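Local coordinates for dTDP-4-dehydrorhamnose 3,5-epimerase (Sulfolobus tokodaii, PDB 2B9U), which probably catalyses epimerisation at C3' and C5' of dTDP-4-dehydro-6-deoxyglucose, giving dTDP-4-dehydro-beta-L-rhamnose on the pathway to dTDP-L-rhamnose, at residues V85-S90 against G115-F120; L81-D86 against I150-K155. All blocks are in the same frame, centred on the assembly; numbering follows the deposited sequence.

Contact 1. Residues V85-S90 against G115-F120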
ATOM      1  N   VAL A  85      -1.968 -21.669  -3.126  1.00 26.93           N
ATOM      2  CA  VAL A  85      -2.281 -23.053  -3.490  1.00 29.09           C
ATOM      3  C   VAL A  85      -2.817 -23.112  -4.918  1.00 30.30           C
ATOM      4  O   VAL A  85      -3.796 -22.421  -5.233  1.00 30.52           O
ATOM      5  CB  VAL A  85      -3.334 -23.674  -2.520  1.00 28.73           C
ATOM      6  CG1 VAL A  85      -3.641 -25.122  -2.907  1.00 29.29           C
ATOM      7  CG2 VAL A  85      -2.844 -23.614  -1.063  1.00 28.19           C
ATOM      8  N   ASP A  86      -2.174 -23.907  -5.781  1.00 31.95           N
ATOM      9  CA  ASP A  86      -2.661 -24.089  -7.160  1.00 33.97           C
ATOM     10  C   ASP A  86      -3.993 -24.785  -7.135  1.00 34.84           C
ATOM     11  O   ASP A  86      -4.074 -25.952  -6.732  1.00 35.71           O
ATOM     12  CB  ASP A  86      -1.675 -24.894  -8.013  1.00 34.27           C
ATOM     13  CG  ASP A  86      -1.994 -24.839  -9.516  1.00 35.43           C
ATOM     14  OD1 ASP A  86      -3.102 -24.431  -9.920  1.00 36.17           O
ATOM     15  OD2 ASP A  86      -1.105 -25.198 -10.312  1.00 38.33           O
ATOM     16  N   VAL A  87      -5.039 -24.067  -7.540  1.00 35.96           N
ATOM     17  CA  VAL A  87      -6.392 -24.622  -7.590  1.00 37.37           C
ATOM     18  C   VAL A  87      -6.944 -24.664  -9.028  1.00 38.61           C
ATOM     19  O   VAL A  87      -8.162 -24.641  -9.244  1.00 38.54           O
ATOM     20  CB  VAL A  87      -7.387 -23.886  -6.627  1.00 37.22           C
ATOM     21  CG1 VAL A  87      -6.935 -24.005  -5.171  1.00 37.00           C
ATOM     22  CG2 VAL A  87      -7.610 -22.416  -7.044  1.00 36.85           C
ATOM     23  N   ARG A  88      -6.035 -24.713 -10.000  1.00 40.40           N
ATOM     24  CA  ARG A  88      -6.394 -24.959 -11.403  1.00 42.08           C
ATOM     25  C   ARG A  88      -6.374 -26.466 -11.661  1.00 43.07           C
ATOM     26  O   ARG A  88      -5.314 -27.093 -11.656  1.00 42.99           O
ATOM     27  CB  ARG A  88      -5.409 -24.254 -12.344  1.00 41.92           C
ATOM     28  CG  ARG A  88      -5.280 -22.761 -12.128  1.00 41.70           C
ATOM     29  CD  ARG A  88      -4.047 -22.196 -12.804  1.00 41.47           C
ATOM     30  NE  ARG A  88      -2.808 -22.652 -12.180  1.00 41.89           N
ATOM     31  CZ  ARG A  88      -1.597 -22.223 -12.517  1.00 43.16           C
ATOM     32  NH1 ARG A  88      -1.456 -21.322 -13.481  1.00 44.86           N
ATOM     33  NH2 ARG A  88      -0.524 -22.682 -11.887  1.00 42.43           N
ATOM     34  N   LYS A  89      -7.549 -27.042 -11.876  1.00 45.34           N
ATOM     35  CA  LYS A  89      -7.695 -28.494 -12.054  1.00 47.15           C
ATOM     36  C   LYS A  89      -6.717 -29.143 -13.043  1.00 48.06           C
ATOM     37  O   LYS A  89      -6.145 -30.200 -12.746  1.00 48.33           O
ATOM     38  CB  LYS A  89      -9.130 -28.840 -12.434  1.00 47.63           C
ATOM     39  CG  LYS A  89      -9.999 -29.249 -11.250  1.00 49.12           C
ATOM     40  CD  LYS A  89     -11.426 -29.618 -11.687  1.00 51.50           C
ATOM     41  CE  LYS A  89     -11.476 -30.995 -12.374  1.00 52.87           C
ATOM     42  NZ  LYS A  89     -11.003 -32.106 -11.488  1.00 52.73           N
ATOM     43  N   SER A  90      -6.514 -28.507 -14.201  1.00 48.87           N
ATOM     44  CA  SER A  90      -5.732 -29.103 -15.290  1.00 49.38           C
ATOM     45  C   SER A  90      -4.265 -28.713 -15.217  1.00 49.81           C
ATOM     46  O   SER A  90      -3.496 -28.960 -16.158  1.00 50.33           O
ATOM     47  CB  SER A  90      -6.311 -28.720 -16.657  1.00 49.89           C
ATOM     48  OG  SER A  90      -5.938 -27.400 -17.027  1.00 49.77           O
ATOM     49  N   GLY A 115      -5.602 -18.096 -10.433  1.00 28.00           N
ATOM     50  CA  GLY A 115      -5.573 -19.552 -10.416  1.00 28.25           C
ATOM     51  C   GLY A 115      -5.067 -20.163  -9.119  1.00 28.60           C
ATOM     52  O   GLY A 115      -4.985 -21.384  -9.018  1.00 28.04           O
ATOM     53  N   PHE A 116      -4.719 -19.313  -8.136  1.00 28.19           N
ATOM     54  CA  PHE A 116      -4.277 -19.763  -6.807  1.00 27.60           C
ATOM     55  C   PHE A 116      -5.217 -19.314  -5.706  1.00 26.98           C
ATOM     56  O   PHE A 116      -5.826 -18.259  -5.807  1.00 26.80           O
ATOM     57  CB  PHE A 116      -2.880 -19.212  -6.470  1.00 27.97           C
ATOM     58  CG  PHE A 116      -1.770 -19.845  -7.251  1.00 28.82           C
ATOM     59  CD1 PHE A 116      -1.498 -19.435  -8.554  1.00 29.12           C
ATOM     60  CD2 PHE A 116      -0.988 -20.847  -6.679  1.00 28.60           C
ATOM     61  CE1 PHE A 116      -0.471 -20.037  -9.283  1.00 30.95           C
ATOM     62  CE2 PHE A 116       0.047 -21.448  -7.392  1.00 29.42           C
ATOM     63  CZ  PHE A 116       0.307 -21.044  -8.692  1.00 30.06           C
ATOM     64  N   ALA A 117      -5.300 -20.109  -4.639  1.00 26.31           N
ATOM     65  CA  ALA A 117      -5.968 -19.693  -3.417  1.00 25.61           C
ATOM     66  C   ALA A 117      -4.939 -19.170  -2.409  1.00 25.17           C
ATOM     67  O   ALA A 117      -3.954 -19.848  -2.125  1.00 24.84           O
ATOM     68  CB  ALA A 117      -6.742 -20.868  -2.812  1.00 25.55           C
ATOM     69  N   HIS A 118      -5.188 -17.984  -1.852  1.00 24.09           N
ATOM     70  CA  HIS A 118      -4.235 -17.341  -0.941  1.00 23.68           C
ATOM     71  C   HIS A 118      -4.681 -17.345   0.530  1.00 23.35           C
ATOM     72  O   HIS A 118      -5.814 -17.055   0.852  1.00 23.68           O
ATOM     73  CB  HIS A 118      -3.916 -15.902  -1.413  1.00 23.39           C
ATOM     74  CG  HIS A 118      -3.260 -15.049  -0.362  1.00 23.31           C
ATOM     75  ND1 HIS A 118      -3.868 -13.938   0.179  1.00 22.75           N
ATOM     76  CD2 HIS A 118      -2.071 -15.166   0.270  1.00 22.39           C
ATOM     77  CE1 HIS A 118      -3.082 -13.405   1.095  1.00 22.18           C
ATOM     78  NE2 HIS A 118      -1.983 -14.130   1.167  1.00 22.81           N
ATOM     79  N   GLY A 119      -3.763 -17.644   1.426  1.00 23.17           N
ATOM     80  CA  GLY A 119      -4.044 -17.486   2.837  1.00 22.80           C
ATOM     81  C   GLY A 119      -2.772 -17.216   3.598  1.00 22.44           C
ATOM     82  O   GLY A 119      -1.678 -17.296   3.038  1.00 21.88           O
ATOM     83  N   PHE A 120      -2.921 -16.880   4.873  1.00 22.23           N
ATOM     84  CA  PHE A 120      -1.773 -16.741   5.760  1.00 22.96           C
ATOM     85  C   PHE A 120      -2.187 -16.950   7.202  1.00 23.15           C
ATOM     86  O   PHE A 120      -3.362 -16.800   7.539  1.00 23.00           O
ATOM     87  CB  PHE A 120      -1.086 -15.369   5.611  1.00 22.37           C
ATOM     88  CG  PHE A 120      -1.956 -14.193   5.993  1.00 22.39           C
ATOM     89  CD1 PHE A 120      -1.995 -13.726   7.310  1.00 21.75           C
ATOM     90  CD2 PHE A 120      -2.708 -13.531   5.032  1.00 23.61           C
ATOM     91  CE1 PHE A 120      -2.770 -12.635   7.656  1.00 23.06           C
ATOM     92  CE2 PHE A 120      -3.497 -12.429   5.379  1.00 22.75           C
ATOM     93  CZ  PHE A 120      -3.531 -11.981   6.679  1.00 21.28           C
TER
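Arg88 runs over the backbone of Gly115 to the ring of Phe116. Beyond CB, Arg88 CG rests 3.4 Å from Gly115 O and close to Gly115 CA; CD stays beside the same glycine. A side chain on Gly115 would collide with CD there, and the residue's positive phi of 100° also suits glycine. A bend at chi3 (-68°) then swings Arg88 NE to within 2.9 Å of Asp86 OD1, while NH2 takes OD2, a side-on, two-nitrogen salt bridge. OD1 also receives Arg88 N from the opposite face of its plane, forming an Asx turn. At the tip, Arg88 NH2 lies 3.7 Å from Phe116 CZ, the guanidinium and ring planes 46° apart, with Phe116 CE1 over one guanidinium face, offset toward its rim, so this is no flat stack.

The backbones join as an antiparallel ladder: Val85 and Ala117 form a hydrogen-bonded pair, Ala117 N to Val85 O being 2.8 Å, and Val87 N adds a bond of 3.1 Å to Gly115 O. Strands 79-86 and 116-122 are thus sheet neighbours; Leu60 of strand 57-63 touches Val85 and Ala117, while Thr93 and Ser91 bind Asp86 OD2.

Contact 2. Residues L81-D86 against I150-K155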
ATOM      1  N   LEU A  81       3.007 -16.208   7.814  1.00 22.85           N
ATOM      2  CA  LEU A  81       3.356 -17.318   6.945  1.00 23.22           C
ATOM      3  C   LEU A  81       2.329 -17.276   5.838  1.00 23.40           C
ATOM      4  O   LEU A  81       1.172 -17.586   6.056  1.00 23.50           O
ATOM      5  CB  LEU A  81       3.297 -18.673   7.670  1.00 23.34           C
ATOM      6  CG  LEU A  81       3.581 -19.914   6.786  1.00 23.24           C
ATOM      7  CD1 LEU A  81       4.995 -19.861   6.183  1.00 21.48           C
ATOM      8  CD2 LEU A  81       3.361 -21.210   7.577  1.00 23.49           C
ATOM      9  N   ASP A  82       2.771 -16.881   4.659  1.00 23.78           N
ATOM     10  CA  ASP A  82       1.904 -16.684   3.526  1.00 24.38           C
ATOM     11  C   ASP A  82       1.911 -17.904   2.609  1.00 24.52           C
ATOM     12  O   ASP A  82       2.965 -18.497   2.369  1.00 24.46           O
ATOM     13  CB  ASP A  82       2.369 -15.466   2.750  1.00 24.79           C
ATOM     14  CG  ASP A  82       1.289 -14.901   1.907  1.00 26.14           C
ATOM     15  OD1 ASP A  82       0.243 -14.551   2.484  1.00 27.33           O
ATOM     16  OD2 ASP A  82       1.473 -14.841   0.680  1.00 29.74           O
ATOM     17  N   VAL A  83       0.735 -18.281   2.112  1.00 24.30           N
ATOM     18  CA  VAL A  83       0.595 -19.503   1.317  1.00 24.30           C
ATOM     19  C   VAL A  83      -0.225 -19.238   0.050  1.00 24.83           C
ATOM     20  O   VAL A  83      -1.191 -18.464   0.079  1.00 24.40           O
ATOM     21  CB  VAL A  83      -0.083 -20.643   2.134  1.00 24.82           C
ATOM     22  CG1 VAL A  83      -0.158 -21.919   1.324  1.00 24.30           C
ATOM     23  CG2 VAL A  83       0.653 -20.890   3.446  1.00 24.57           C
ATOM     24  N   ALA A  84       0.186 -19.860  -1.060  1.00 24.76           N
ATOM     25  CA  ALA A  84      -0.564 -19.851  -2.321  1.00 24.95           C
ATOM     26  C   ALA A  84      -0.743 -21.284  -2.784  1.00 25.75           C
ATOM     27  O   ALA A  84       0.232 -22.014  -2.861  1.00 25.45           O
ATOM     28  CB  ALA A  84       0.197 -19.085  -3.363  1.00 24.36           C
ATOM     29  N   VAL A  85      -1.968 -21.669  -3.126  1.00 26.93           N
ATOM     30  CA  VAL A  85      -2.281 -23.053  -3.490  1.00 29.09           C
ATOM     31  C   VAL A  85      -2.817 -23.112  -4.918  1.00 30.30           C
ATOM     32  O   VAL A  85      -3.796 -22.421  -5.233  1.00 30.52           O
ATOM     33  CB  VAL A  85      -3.334 -23.674  -2.520  1.00 28.73           C
ATOM     34  CG1 VAL A  85      -3.641 -25.122  -2.907  1.00 29.29           C
ATOM     35  CG2 VAL A  85      -2.844 -23.614  -1.063  1.00 28.19           C
ATOM     36  N   ASP A  86      -2.174 -23.907  -5.781  1.00 31.95           N
ATOM     37  CA  ASP A  86      -2.661 -24.089  -7.160  1.00 33.97           C
ATOM     38  C   ASP A  86      -3.993 -24.785  -7.135  1.00 34.84           C
ATOM     39  O   ASP A  86      -4.074 -25.952  -6.732  1.00 35.71           O
ATOM     40  CB  ASP A  86      -1.675 -24.894  -8.013  1.00 34.27           C
ATOM     41  CG  ASP A  86      -1.994 -24.839  -9.516  1.00 35.43           C
ATOM     42  OD1 ASP A  86      -3.102 -24.431  -9.920  1.00 36.17           O
ATOM     43  OD2 ASP A  86      -1.105 -25.198 -10.312  1.00 38.33           O
ATOM     44  N   ILE A 150      -3.564 -26.855   5.012  1.00 30.19           N
ATOM     45  CA  ILE A 150      -2.221 -26.440   5.342  1.00 29.74           C
ATOM     46  C   ILE A 150      -1.963 -26.730   6.803  1.00 30.40           C
ATOM     47  O   ILE A 150      -2.869 -26.637   7.636  1.00 30.35           O
ATOM     48  CB  ILE A 150      -2.047 -24.907   5.061  1.00 29.58           C
ATOM     49  CG1 ILE A 150      -2.224 -24.597   3.558  1.00 29.94           C
ATOM     50  CG2 ILE A 150      -0.723 -24.373   5.599  1.00 28.56           C
ATOM     51  CD1 ILE A 150      -1.158 -25.220   2.628  1.00 30.57           C
ATOM     52  N   ASP A 151      -0.716 -27.071   7.112  1.00 30.75           N
ATOM     53  CA  ASP A 151      -0.279 -27.267   8.481  1.00 31.28           C
ATOM     54  C   ASP A 151       0.331 -25.942   8.953  1.00 31.35           C
ATOM     55  O   ASP A 151       1.406 -25.549   8.517  1.00 31.89           O
ATOM     56  CB  ASP A 151       0.729 -28.437   8.519  1.00 32.19           C
ATOM     57  CG  ASP A 151       1.167 -28.810   9.926  1.00 33.38           C
ATOM     58  OD1 ASP A 151       0.484 -28.464  10.908  1.00 36.00           O
ATOM     59  OD2 ASP A 151       2.215 -29.467  10.049  1.00 37.35           O
ATOM     60  N   TRP A 152      -0.406 -25.237   9.807  1.00 31.36           N
ATOM     61  CA  TRP A 152      -0.047 -23.911  10.306  1.00 30.98           C
ATOM     62  C   TRP A 152       0.718 -24.057  11.619  1.00 31.75           C
ATOM     63  O   TRP A 152       0.414 -24.962  12.396  1.00 31.51           O
ATOM     64  CB  TRP A 152      -1.318 -23.087  10.543  1.00 30.15           C
ATOM     65  CG  TRP A 152      -2.167 -22.880   9.290  1.00 28.52           C
ATOM     66  CD1 TRP A 152      -3.357 -23.482   8.993  1.00 27.83           C
ATOM     67  CD2 TRP A 152      -1.870 -22.018   8.188  1.00 26.88           C
ATOM     68  NE1 TRP A 152      -3.816 -23.056   7.775  1.00 27.60           N
ATOM     69  CE2 TRP A 152      -2.930 -22.147   7.259  1.00 26.66           C
ATOM     70  CE3 TRP A 152      -0.816 -21.142   7.896  1.00 25.71           C
ATOM     71  CZ2 TRP A 152      -2.969 -21.430   6.058  1.00 25.62           C
ATOM     72  CZ3 TRP A 152      -0.855 -20.431   6.699  1.00 25.18           C
ATOM     73  CH2 TRP A 152      -1.922 -20.586   5.793  1.00 23.63           C
ATOM     74  N   PRO A 153       1.708 -23.174  11.872  1.00 32.01           N
ATOM     75  CA  PRO A 153       2.549 -23.339  13.080  1.00 32.53           C
ATOM     76  C   PRO A 153       1.915 -22.953  14.427  1.00 32.77           C
ATOM     77  O   PRO A 153       2.274 -23.527  15.460  1.00 33.26           O
ATOM     78  CB  PRO A 153       3.782 -22.473  12.781  1.00 32.19           C
ATOM     79  CG  PRO A 153       3.300 -21.447  11.810  1.00 32.71           C
ATOM     80  CD  PRO A 153       2.125 -22.023  11.051  1.00 31.53           C
ATOM     81  N   ILE A 154       0.984 -22.004  14.432  1.00 33.05           N
ATOM     82  CA  ILE A 154       0.368 -21.559  15.688  1.00 32.77           C
ATOM     83  C   ILE A 154      -0.924 -22.323  15.945  1.00 33.31           C
ATOM     84  O   ILE A 154      -1.786 -22.442  15.060  1.00 33.22           O
ATOM     85  CB  ILE A 154       0.183 -20.025  15.739  1.00 33.01           C
ATOM     86  CG1 ILE A 154       1.553 -19.337  15.717  1.00 33.08           C
ATOM     87  CG2 ILE A 154      -0.609 -19.595  16.990  1.00 32.31           C
ATOM     88  CD1 ILE A 154       1.498 -17.868  15.379  1.00 30.86           C
ATOM     89  N   LYS A 155      -1.020 -22.837  17.169  1.00 33.61           N
ATOM     90  CA  LYS A 155      -2.060 -23.741  17.623  1.00 34.24           C
ATOM     91  C   LYS A 155      -3.341 -22.979  17.953  1.00 33.58           C
ATOM     92  O   LYS A 155      -4.450 -23.454  17.680  1.00 33.78           O
ATOM     93  CB  LYS A 155      -1.540 -24.460  18.881  1.00 35.00           C
ATOM     94  CG  LYS A 155      -2.331 -25.665  19.364  1.00 37.47           C
ATOM     95  CD  LYS A 155      -1.475 -26.446  20.385  1.00 42.14           C
ATOM     96  CE  LYS A 155      -0.340 -27.249  19.678  1.00 43.79           C
ATOM     97  NZ  LYS A 155       1.025 -27.073  20.303  1.00 44.52           N
TER
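Val83 meets both Ile150 and Trp152 with its two methyl groups, and the contact is carried by apolar side chains. Val83 CG1, anti to the backbone N (chi1 -177°), lies 3.7 Å from Ile150 CD1, the two side chains lying alongside and pointing opposite ways. Ile150 CD1 approaches Val85 CG2 more loosely, at 4.4 Å. At the other end Leu81 CD2 sits 3.8 Å from Pro153 CD, the two side chains crossing at a slant.

The indole of Trp152 meets Val83 end to end, Val83 CG2 standing 3.5 Å from Trp152 CH2 and nearly as close to CZ3. Leu81 CD2 is 4.2 Å from Trp152 CE3, and Leu81 O meets the indole edge near its plane, 3.6 Å from Trp152 CZ3. Within its own segment the indole is backed by Ile150, whose CG2 lies over the centre of one face of the Trp152 ring, 3.5 Å above the plane. The polar end points to another partner: NE1 is hydrogen-bonded to Tyr147 O, which helps fix the rotation of the ring. An alanine in place of Trp152 would probably open a gap beside Val83 CG2 and Ile150 CG2 and leave Tyr147 O without its indole donor.

Leu81, Val83 and Val85 are every second residue of strand 79-86, which puts their side chains on one face of the sheet, and residues 150-153 run over it nearly antiparallel to 81-85 (end-to-end directions 172° apart). Lys99 of strand 97-103 touches Val83 and Ile150 on one flank, and Gln121 of strand 116-122 touches Trp152 and Pro153 on the other.

How the contacts relate
Both contacts start from strand 79-86 and share Val85 and Asp86, with centres about 13 Å apart. Contact 1 lies within the sheet, near the strand end; contact 2 lays a loop over the face bearing Val85, which takes part in both: its backbone pairs with Ala117, while its CG2 loosely faces the loop. The two sets also meet through probable hydrogen bonds from Val83 N to Gly119 O (2.8 Å) and between His118 NE2 and Asp82 OD1 (2.6 Å). The first continues the backbone pairing of strands 79-86 and 116-122 in the cupin-type jelly roll; the second ties side chains of the same strands. Both contacts lie away from Tyr137, predicted to stack on the substrate thymidine.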